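Local coordinates for Cys-Gly metallodipeptidase DUG1 (Saccharomyces cerevisiae, PDB 4G1P), which hydrolyses dipeptides with high specificity for Cys-Gly, as an M20-family metallopeptidase, and is the catalytic component of the glutathione degradosomal complex, at residues Gly128-Arg133 with Leu456-Phe461; Asn201-Thr206 with Met442-Asp447; Pro209-Gly214 with Val412-Thr417. One frame throughout, in Å; residues are numbered along the deposited sequence.

Interaction 1. Residues Gly128-Arg133 with Leu456-Phe461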
loop_
_atom_site.group_PDB
_atom_site.type_symbol
_atom_site.label_atom_id
_atom_site.label_comp_id
_atom_site.label_asym_id
_atom_site.label_seq_id
_atom_site.Cartn_x
_atom_site.Cartn_y
_atom_site.Cartn_z
ATOM N N GLY A 128 27.550 16.681 15.131
ATOM C CA GLY A 128 26.806 16.580 16.372
ATOM C C GLY A 128 25.403 16.022 16.212
ATOM O O GLY A 128 24.451 16.556 16.786
ATOM N N ILE A 129 25.268 14.957 15.422
ATOM C CA ILE A 129 23.978 14.283 15.258
ATOM C C ILE A 129 24.105 12.779 15.325
ATOM O O ILE A 129 25.131 12.203 14.970
ATOM C CB ILE A 129 23.279 14.639 13.934
ATOM C CG1 ILE A 129 24.292 14.697 12.798
ATOM C CG2 ILE A 129 22.573 15.981 14.042
ATOM C CD1 ILE A 129 24.555 13.368 12.124
ATOM N N MET A 130 23.044 12.150 15.790
ATOM C CA MET A 130 22.934 10.705 15.781
ATOM C C MET A 130 21.738 10.371 14.908
ATOM O O MET A 130 20.647 10.902 15.120
ATOM C CB MET A 130 22.752 10.197 17.206
ATOM C CG MET A 130 23.812 10.749 18.152
ATOM S SD MET A 130 23.713 10.096 19.828
ATOM C CE MET A 130 22.241 10.888 20.469
ATOM N N LYS A 131 21.952 9.536 13.896
ATOM C CA LYS A 131 20.886 9.160 12.959
ATOM C C LYS A 131 20.523 7.697 13.138
ATOM O O LYS A 131 21.388 6.815 13.061
ATOM C CB LYS A 131 21.322 9.418 11.515
ATOM C CG LYS A 131 22.046 10.737 11.355
ATOM C CD LYS A 131 22.494 10.977 9.931
ATOM C CE LYS A 131 21.302 11.425 9.092
ATOM N NZ LYS A 131 20.482 12.449 9.816
ATOM N N GLY A 132 19.242 7.439 13.381
ATOM C CA GLY A 132 18.759 6.079 13.541
ATOM C C GLY A 132 17.301 6.074 13.938
ATOM O O GLY A 132 16.837 7.023 14.582
ATOM N N ARG A 133 16.565 5.034 13.535
ATOM C CA ARG A 133 15.159 4.909 13.918
ATOM C C ARG A 133 15.034 4.670 15.416
ATOM O O ARG A 133 15.625 3.741 15.950
ATOM C CB ARG A 133 14.468 3.762 13.167
ATOM C CG ARG A 133 13.130 3.340 13.786
ATOM C CD ARG A 133 12.083 4.476 13.728
ATOM N NE ARG A 133 11.411 4.565 12.427
ATOM C CZ ARG A 133 11.309 5.671 11.695
ATOM N NH1 ARG A 133 11.844 6.807 12.112
ATOM N NH2 ARG A 133 10.670 5.643 10.539
ATOM N N LEU A 456 18.846 12.665 16.414
ATOM C CA LEU A 456 18.890 13.306 17.717
ATOM C C LEU A 456 20.176 14.106 17.744
ATOM O O LEU A 456 21.250 13.550 17.536
ATOM C CB LEU A 456 18.882 12.283 18.853
ATOM C CG LEU A 456 18.840 12.919 20.256
ATOM C CD1 LEU A 456 17.685 13.890 20.350
ATOM C CD2 LEU A 456 18.742 11.863 21.368
ATOM N N ASP A 457 20.075 15.412 17.961
ATOM C CA ASP A 457 21.272 16.230 18.049
ATOM C C ASP A 457 21.971 15.905 19.356
ATOM O O ASP A 457 21.324 15.769 20.392
ATOM C CB ASP A 457 20.926 17.710 17.970
ATOM C CG ASP A 457 20.245 18.077 16.667
ATOM O OD1 ASP A 457 20.947 18.296 15.652
ATOM O OD2 ASP A 457 18.997 18.140 16.660
ATOM N N ILE A 458 23.290 15.749 19.298
ATOM C CA ILE A 458 24.073 15.391 20.477
ATOM C C ILE A 458 23.944 16.470 21.560
ATOM O O ILE A 458 23.976 16.168 22.758
ATOM C CB ILE A 458 25.556 15.111 20.122
ATOM C CG1 ILE A 458 25.643 13.980 19.100
ATOM C CG2 ILE A 458 26.342 14.715 21.341
ATOM C CD1 ILE A 458 27.054 13.579 18.731
ATOM N N SER A 459 23.755 17.718 21.133
ATOM C CA SER A 459 23.564 18.819 22.076
ATOM C C SER A 459 22.303 18.636 22.899
ATOM O O SER A 459 22.288 18.950 24.082
ATOM C CB SER A 459 23.545 20.172 21.369
ATOM O OG SER A 459 22.406 20.284 20.541
ATOM N N ASN A 460 21.251 18.112 22.277
ATOM C CA ASN A 460 20.018 17.789 23.006
ATOM C C ASN A 460 20.161 16.532 23.851
ATOM O O ASN A 460 19.570 16.413 24.925
ATOM C CB ASN A 460 18.849 17.629 22.044
ATOM C CG ASN A 460 18.424 18.944 21.440
ATOM O OD1 ASN A 460 19.144 19.521 20.621
ATOM N ND2 ASN A 460 17.246 19.425 21.831
ATOM N N PHE A 461 20.956 15.597 23.357
ATOM C CA PHE A 461 21.208 14.375 24.086
ATOM C C PHE A 461 21.923 14.721 25.382
ATOM O O PHE A 461 21.435 14.415 26.467
ATOM C CB PHE A 461 22.030 13.409 23.235
ATOM C CG PHE A 461 22.215 12.076 23.856
ATOM C CD1 PHE A 461 21.193 11.493 24.576
ATOM C CD2 PHE A 461 23.422 11.396 23.729
ATOM C CE1 PHE A 461 21.361 10.252 25.174
ATOM C CE2 PHE A 461 23.602 10.144 24.314
ATOM C CZ PHE A 461 22.568 9.571 25.033
HETATM O O HOH W 1 24.577 18.686 18.671
#
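Three backbone hydrogen bonds join G128 and M130 to L456 and I458. M130 and L456 form a hydrogen-bonded antiparallel pair, with M130 N donating to L456 O at 2.9 Å and L456 N to M130 O at 2.8 Å. The neighbouring pair, I129 and D457, is non-hydrogen-bonded, its CA atoms 4.3 Å apart. The third bond, from I458 N to G128 O (2.9 Å), falls where strand 455-457 passes into helix 458-477, and its donor stands above the G128 carbonyl plane, 53° out of it. A water also donates to G128 O and accepts from S459 N, which gives one carbonyl two links to the first helical turn. Strand 129-131 is the middle strand of a three-stranded antiparallel sheet, between 122-124 and 455-457; G128 and I129 both face one residue of 122-124, a G1 beta bulge.

Apolar contacts gather around M130. Its chain bends at chi3 (-72°), placing CE 3.5 Å from F461 CD2 and 3.7 Å from L456 CD2. M130 SD lies 4.9 Å from the F461 ring centroid, 40° off the normal, an oblique Met-aromatic contact. M130 CG meets I458 CG1 at 3.8 Å, while F20 and L23 of helix 16-28 also pack on M130.

Interaction 2. Residues Asn201-Thr206 with Met442-Asp447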
loop_
_atom_site.group_PDB
_atom_site.type_symbol
_atom_site.label_atom_id
_atom_site.label_comp_id
_atom_site.label_asym_id
_atom_site.label_seq_id
_atom_site.Cartn_x
_atom_site.Cartn_y
_atom_site.Cartn_z
ATOM N N ASN A 201 8.641 13.665 23.893
ATOM C CA ASN A 201 8.266 14.609 22.859
ATOM C C ASN A 201 9.449 15.500 22.561
ATOM O O ASN A 201 10.570 15.120 22.844
ATOM C CB ASN A 201 7.020 15.410 23.247
ATOM C CG ASN A 201 7.259 16.339 24.416
ATOM O OD1 ASN A 201 7.884 15.962 25.415
ATOM N ND2 ASN A 201 6.775 17.574 24.290
ATOM N N TYR A 202 9.208 16.681 21.997
ATOM C CA TYR A 202 10.283 17.485 21.405
ATOM C C TYR A 202 10.062 18.947 21.682
ATOM O O TYR A 202 8.951 19.351 22.015
ATOM C CB TYR A 202 10.315 17.265 19.885
ATOM C CG TYR A 202 9.869 15.874 19.544
ATOM C CD1 TYR A 202 8.520 15.589 19.334
ATOM C CD2 TYR A 202 10.778 14.826 19.520
ATOM C CE1 TYR A 202 8.099 14.294 19.075
ATOM C CE2 TYR A 202 10.368 13.537 19.257
ATOM C CZ TYR A 202 9.032 13.270 19.035
ATOM O OH TYR A 202 8.622 11.976 18.780
ATOM N N TRP A 203 11.121 19.737 21.522
ATOM C CA TRP A 203 11.004 21.187 21.534
ATOM C C TRP A 203 10.074 21.553 20.417
ATOM O O TRP A 203 9.946 20.819 19.441
ATOM C CB TRP A 203 12.343 21.854 21.237
ATOM C CG TRP A 203 13.378 21.670 22.270
ATOM C CD1 TRP A 203 13.248 21.012 23.455
ATOM C CD2 TRP A 203 14.723 22.159 22.223
ATOM N NE1 TRP A 203 14.434 21.052 24.150
ATOM C CE2 TRP A 203 15.356 21.751 23.413
ATOM C CE3 TRP A 203 15.455 22.894 21.288
ATOM C CZ2 TRP A 203 16.682 22.064 23.699
ATOM C CZ3 TRP A 203 16.771 23.200 21.571
ATOM C CH2 TRP A 203 17.370 22.787 22.768
ATOM N N LEU A 204 9.442 22.703 20.546
ATOM C CA LEU A 204 8.587 23.221 19.492
ATOM C C LEU A 204 9.364 23.427 18.187
ATOM O O LEU A 204 8.900 23.086 17.097
ATOM C CB LEU A 204 7.998 24.549 19.956
ATOM C CG LEU A 204 7.201 25.324 18.923
ATOM C CD1 LEU A 204 5.989 24.507 18.565
ATOM C CD2 LEU A 204 6.819 26.672 19.515
ATOM N N GLY A 205 10.549 24.003 18.314
ATOM C CA GLY A 205 11.345 24.377 17.167
ATOM C C GLY A 205 12.706 23.774 17.370
ATOM O O GLY A 205 12.820 22.711 17.984
ATOM N N THR A 206 13.742 24.450 16.888
ATOM C CA THR A 206 15.075 23.880 16.957
ATOM C C THR A 206 16.074 24.674 17.796
ATOM O O THR A 206 17.217 24.259 17.940
ATOM C CB THR A 206 15.663 23.719 15.561
ATOM O OG1 THR A 206 15.899 25.014 15.000
ATOM C CG2 THR A 206 14.712 22.926 14.664
ATOM N N MET A 442 13.364 15.854 25.117
ATOM C CA MET A 442 14.787 15.850 24.879
ATOM C C MET A 442 15.104 16.528 23.565
ATOM O O MET A 442 15.872 17.491 23.528
ATOM C CB MET A 442 15.344 14.436 24.869
ATOM C CG MET A 442 16.800 14.373 24.459
ATOM S SD MET A 442 17.557 12.896 25.111
ATOM C CE MET A 442 18.113 13.463 26.724
ATOM N N GLY A 443 14.512 16.027 22.486
ATOM C CA GLY A 443 14.913 16.457 21.160
ATOM C C GLY A 443 14.244 17.694 20.583
ATOM O O GLY A 443 13.440 18.372 21.243
ATOM N N ARG A 444 14.591 17.978 19.327
ATOM C CA ARG A 444 14.062 19.126 18.603
ATOM C C ARG A 444 12.865 18.732 17.756
ATOM O O ARG A 444 12.617 17.550 17.532
ATOM C CB ARG A 444 15.140 19.743 17.721
ATOM C CG ARG A 444 16.472 19.914 18.424
ATOM C CD ARG A 444 17.407 20.736 17.581
ATOM N NE ARG A 444 18.734 20.846 18.179
ATOM C CZ ARG A 444 19.792 21.340 17.541
ATOM N NH1 ARG A 444 19.668 21.765 16.285
ATOM N NH2 ARG A 444 20.971 21.401 18.151
ATOM N N GLY A 445 12.123 19.728 17.283
ATOM C CA GLY A 445 10.891 19.471 16.558
ATOM C C GLY A 445 11.102 19.046 15.120
ATOM O O GLY A 445 10.137 18.815 14.394
ATOM N N ASP A 446 12.362 18.965 14.700
ATOM C CA ASP A 446 12.686 18.529 13.350
ATOM C C ASP A 446 13.478 17.229 13.373
ATOM O O ASP A 446 14.241 16.940 12.459
ATOM C CB ASP A 446 13.447 19.618 12.590
ATOM C CG ASP A 446 14.883 19.815 13.089
ATOM O OD1 ASP A 446 15.236 19.311 14.172
ATOM O OD2 ASP A 446 15.659 20.502 12.390
ATOM N N ASP A 447 13.294 16.456 14.432
ATOM C CA ASP A 447 14.044 15.226 14.617
ATOM C C ASP A 447 13.613 14.130 13.628
ATOM O O ASP A 447 14.318 13.152 13.412
ATOM C CB ASP A 447 13.936 14.764 16.082
ATOM C CG ASP A 447 14.885 15.525 17.001
ATOM O OD1 ASP A 447 15.488 16.502 16.533
ATOM O OD2 ASP A 447 15.041 15.153 18.183
HETATM O O HOH W 2 11.661 13.459 24.877
HETATM O O HOH W 3 13.313 13.787 22.209
#
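G443 O is approached by three groups of the 201-206 loop. W203 N donates to it at 2.7 Å, nearly straight at 170°, and Y202 CA makes a CA-H...O contact with it at 3.3 Å. The third group is the W203 indole: G443 O lies over one face of the ring, 3.4 Å from W203 CD1. The W203 chi1 of -67° sets CG beside its own backbone N, 3.5 Å from G443 O. N201 O is held through water instead, accepting from two molecules that in turn take M442 N and G443 N.

Farther along, G445 N donates to G205 O at 3.1 Å, the donor 44° out of the carbonyl plane. G445, the donor, is the second residue of a type I beta turn from R444 to D447. The R444 chain, extended from CG to NE, runs past T206, with R444 CD 3.5 Å from T206 O and that oxygen over one face of the guanidinium. R444 NE meets D457 in a salt bridge and N460 in a hydrogen bond. T206 CG2 touches D446 OD2 at 3.5 Å, and K455 pairs with both D446 and D447.

The Y202 side chain approaches to about 4 Å (nearest atoms) of a bound zinc ion and of D137, a zinc ligand; another, D200, directly precedes N201. The two loops follow the neighbouring parallel strands 195-198 and 437-439, an arrangement belonging to the metal site of the M20 alpha/beta catalytic domain.

Interaction 3. Residues Pro209-Gly214 with Val412-Thr417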
loop_
_atom_site.group_PDB
_atom_site.type_symbol
_atom_site.label_atom_id
_atom_site.label_comp_id
_atom_site.label_asym_id
_atom_site.label_seq_id
_atom_site.Cartn_x
_atom_site.Cartn_y
_atom_site.Cartn_z
ATOM N N PRO A 209 14.678 25.401 24.205
ATOM C CA PRO A 209 14.072 24.326 24.997
ATOM C C PRO A 209 12.691 24.701 25.502
ATOM O O PRO A 209 12.372 25.882 25.609
ATOM C CB PRO A 209 15.045 24.155 26.170
ATOM C CG PRO A 209 15.813 25.428 26.223
ATOM C CD PRO A 209 15.910 25.916 24.819
ATOM N N VAL A 210 11.872 23.698 25.788
ATOM C CA VAL A 210 10.503 23.928 26.230
ATOM C C VAL A 210 10.161 22.978 27.363
ATOM O O VAL A 210 10.829 21.970 27.574
ATOM C CB VAL A 210 9.447 23.721 25.078
ATOM C CG1 VAL A 210 9.858 24.444 23.819
ATOM C CG2 VAL A 210 9.253 22.257 24.779
ATOM N N LEU A 211 9.119 23.306 28.103
ATOM C CA LEU A 211 8.514 22.324 28.980
ATOM C C LEU A 211 7.062 22.192 28.538
ATOM O O LEU A 211 6.413 23.177 28.150
ATOM C CB LEU A 211 8.644 22.729 30.448
ATOM C CG LEU A 211 10.093 22.866 30.930
ATOM C CD1 LEU A 211 10.119 23.303 32.365
ATOM C CD2 LEU A 211 10.853 21.555 30.766
ATOM N N THR A 212 6.564 20.965 28.556
ATOM C CA THR A 212 5.308 20.692 27.913
ATOM C C THR A 212 4.242 20.394 28.930
ATOM O O THR A 212 4.406 19.517 29.769
ATOM C CB THR A 212 5.458 19.569 26.884
ATOM O OG1 THR A 212 6.330 20.023 25.842
ATOM C CG2 THR A 212 4.107 19.200 26.276
ATOM N N TYR A 213 3.147 21.143 28.863
ATOM C CA TYR A 213 2.070 20.987 29.833
ATOM C C TYR A 213 0.760 20.444 29.240
ATOM O O TYR A 213 -0.240 20.318 29.958
ATOM C CB TYR A 213 1.829 22.304 30.589
ATOM C CG TYR A 213 1.310 23.451 29.738
ATOM C CD1 TYR A 213 2.182 24.318 29.095
ATOM C CD2 TYR A 213 -0.050 23.669 29.593
ATOM C CE1 TYR A 213 1.716 25.355 28.331
ATOM C CE2 TYR A 213 -0.524 24.697 28.826
ATOM C CZ TYR A 213 0.356 25.541 28.199
ATOM O OH TYR A 213 -0.131 26.579 27.437
ATOM N N GLY A 214 0.766 20.112 27.946
ATOM C CA GLY A 214 -0.436 19.617 27.280
ATOM C C GLY A 214 -0.248 18.717 26.065
ATOM O O GLY A 214 0.604 18.965 25.212
ATOM N N VAL A 412 18.721 29.834 29.264
ATOM C CA VAL A 412 17.489 30.607 29.087
ATOM C C VAL A 412 16.385 29.860 29.791
ATOM O O VAL A 412 16.540 28.689 30.110
ATOM C CB VAL A 412 17.079 30.759 27.610
ATOM C CG1 VAL A 412 18.023 31.684 26.877
ATOM C CG2 VAL A 412 17.031 29.396 26.926
ATOM N N ASP A 413 15.273 30.529 30.050
ATOM C CA ASP A 413 14.120 29.835 30.606
ATOM C C ASP A 413 13.333 29.222 29.453
ATOM O O ASP A 413 13.208 29.821 28.388
ATOM C CB ASP A 413 13.253 30.772 31.455
ATOM C CG ASP A 413 13.957 31.233 32.734
ATOM O OD1 ASP A 413 14.241 30.382 33.610
ATOM O OD2 ASP A 413 14.218 32.450 32.873
ATOM N N PRO A 414 12.822 28.009 29.649
ATOM C CA PRO A 414 12.110 27.319 28.572
ATOM C C PRO A 414 10.779 27.962 28.284
ATOM O O PRO A 414 10.165 28.466 29.204
ATOM C CB PRO A 414 11.864 25.933 29.161
ATOM C CG PRO A 414 11.862 26.164 30.643
ATOM C CD PRO A 414 12.905 27.200 30.872
ATOM N N ASP A 415 10.335 27.942 27.036
ATOM C CA ASP A 415 8.955 28.271 26.743
ATOM C C ASP A 415 8.059 27.213 27.359
ATOM O O ASP A 415 8.474 26.065 27.553
ATOM C CB ASP A 415 8.713 28.340 25.234
ATOM C CG ASP A 415 9.246 29.617 24.618
ATOM O OD1 ASP A 415 9.510 30.567 25.385
ATOM O OD2 ASP A 415 9.400 29.683 23.380
ATOM N N PHE A 416 6.834 27.598 27.689
ATOM C CA PHE A 416 5.855 26.627 28.150
ATOM C C PHE A 416 4.900 26.289 27.012
ATOM O O PHE A 416 4.184 27.143 26.505
ATOM C CB PHE A 416 5.106 27.160 29.361
ATOM C CG PHE A 416 5.918 27.158 30.622
ATOM C CD1 PHE A 416 6.875 28.127 30.847
ATOM C CD2 PHE A 416 5.714 26.189 31.588
ATOM C CE1 PHE A 416 7.614 28.131 32.018
ATOM C CE2 PHE A 416 6.445 26.180 32.757
ATOM C CZ PHE A 416 7.394 27.155 32.976
ATOM N N THR A 417 4.912 25.037 26.586
ATOM C CA THR A 417 4.257 24.687 25.336
ATOM C C THR A 417 3.325 23.515 25.505
ATOM O O THR A 417 3.420 22.746 26.460
ATOM C CB THR A 417 5.276 24.270 24.273
ATOM O OG1 THR A 417 5.977 23.110 24.737
ATOM C CG2 THR A 417 6.269 25.377 24.001
HETATM O O HOH W 4 1.886 28.093 25.893
#
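The Y213 ring presents its edge to F416: the carbonyl carbon and oxygen of F416 both lie near the ring plane, with Y213 CE1 3.6 Å from F416 O. A water sits at the same rim, accepting from Y213 OH at 3.0 Å and donating to F416 O at 2.6 Å, so that it bridges the phenol to the neighbouring strand. Y213 CE1 also meets F416 CB at 4.0 Å. With chi1 at 66°, Y213 CG lies between its backbone N and carbonyl carbon, and the end of the side chain comes closer to 412-417 than its CB direction would suggest. An alanine here would probably leave the bridging water without its phenol partner and open a gap beside F416 CB.

The backbones form a parallel ladder, their short strand axes 29° apart. Its regular bonds run from L211 N to D415 O (2.9 Å), from T417 N to L211 O (2.9 Å) and from Y213 N to T417 O (2.9 Å). At the start of the ladder D415 N bonds to P209 O.

V210, T212, D415 and T417 share one face of the sheet. There V210 and T417 cross at about a right angle, and T212 OG1 gives a weak bond to T417 OG1, while its stronger partner is N201 ND2. L211 and F416 point to the other face, and L211 CG packs against P414 CG of the preceding loop at 3.8 Å.

Helix 397-410 lies against the contact, A402 touching L211 and both T406 and Y410 touching P209; strand 210-226 further pairs antiparallel with strands 340-349 and 378-391.

Followed from the N terminus, the chain passes 128-133, 201-206 and 209-214, then meets their partners in reverse order at 412-417, 442-447 and 456-461. The three closures are therefore nested without crossing: interaction 3 is innermost, interaction 2 encloses it, and interaction 1 encloses both. Interaction 2 touches each of the others. N460 ND2 bonds to M442 O at 2.9 Å on the side of interaction 1, and W203 CE2 packs 3.3 Å from P209 CA on that of interaction 3. Interactions 1 and 3 come no nearer than about 7 Å between atoms. The small antiparallel sheet and the C-terminal helix are thereby tied through the zinc-site loops to the parallel strand pair.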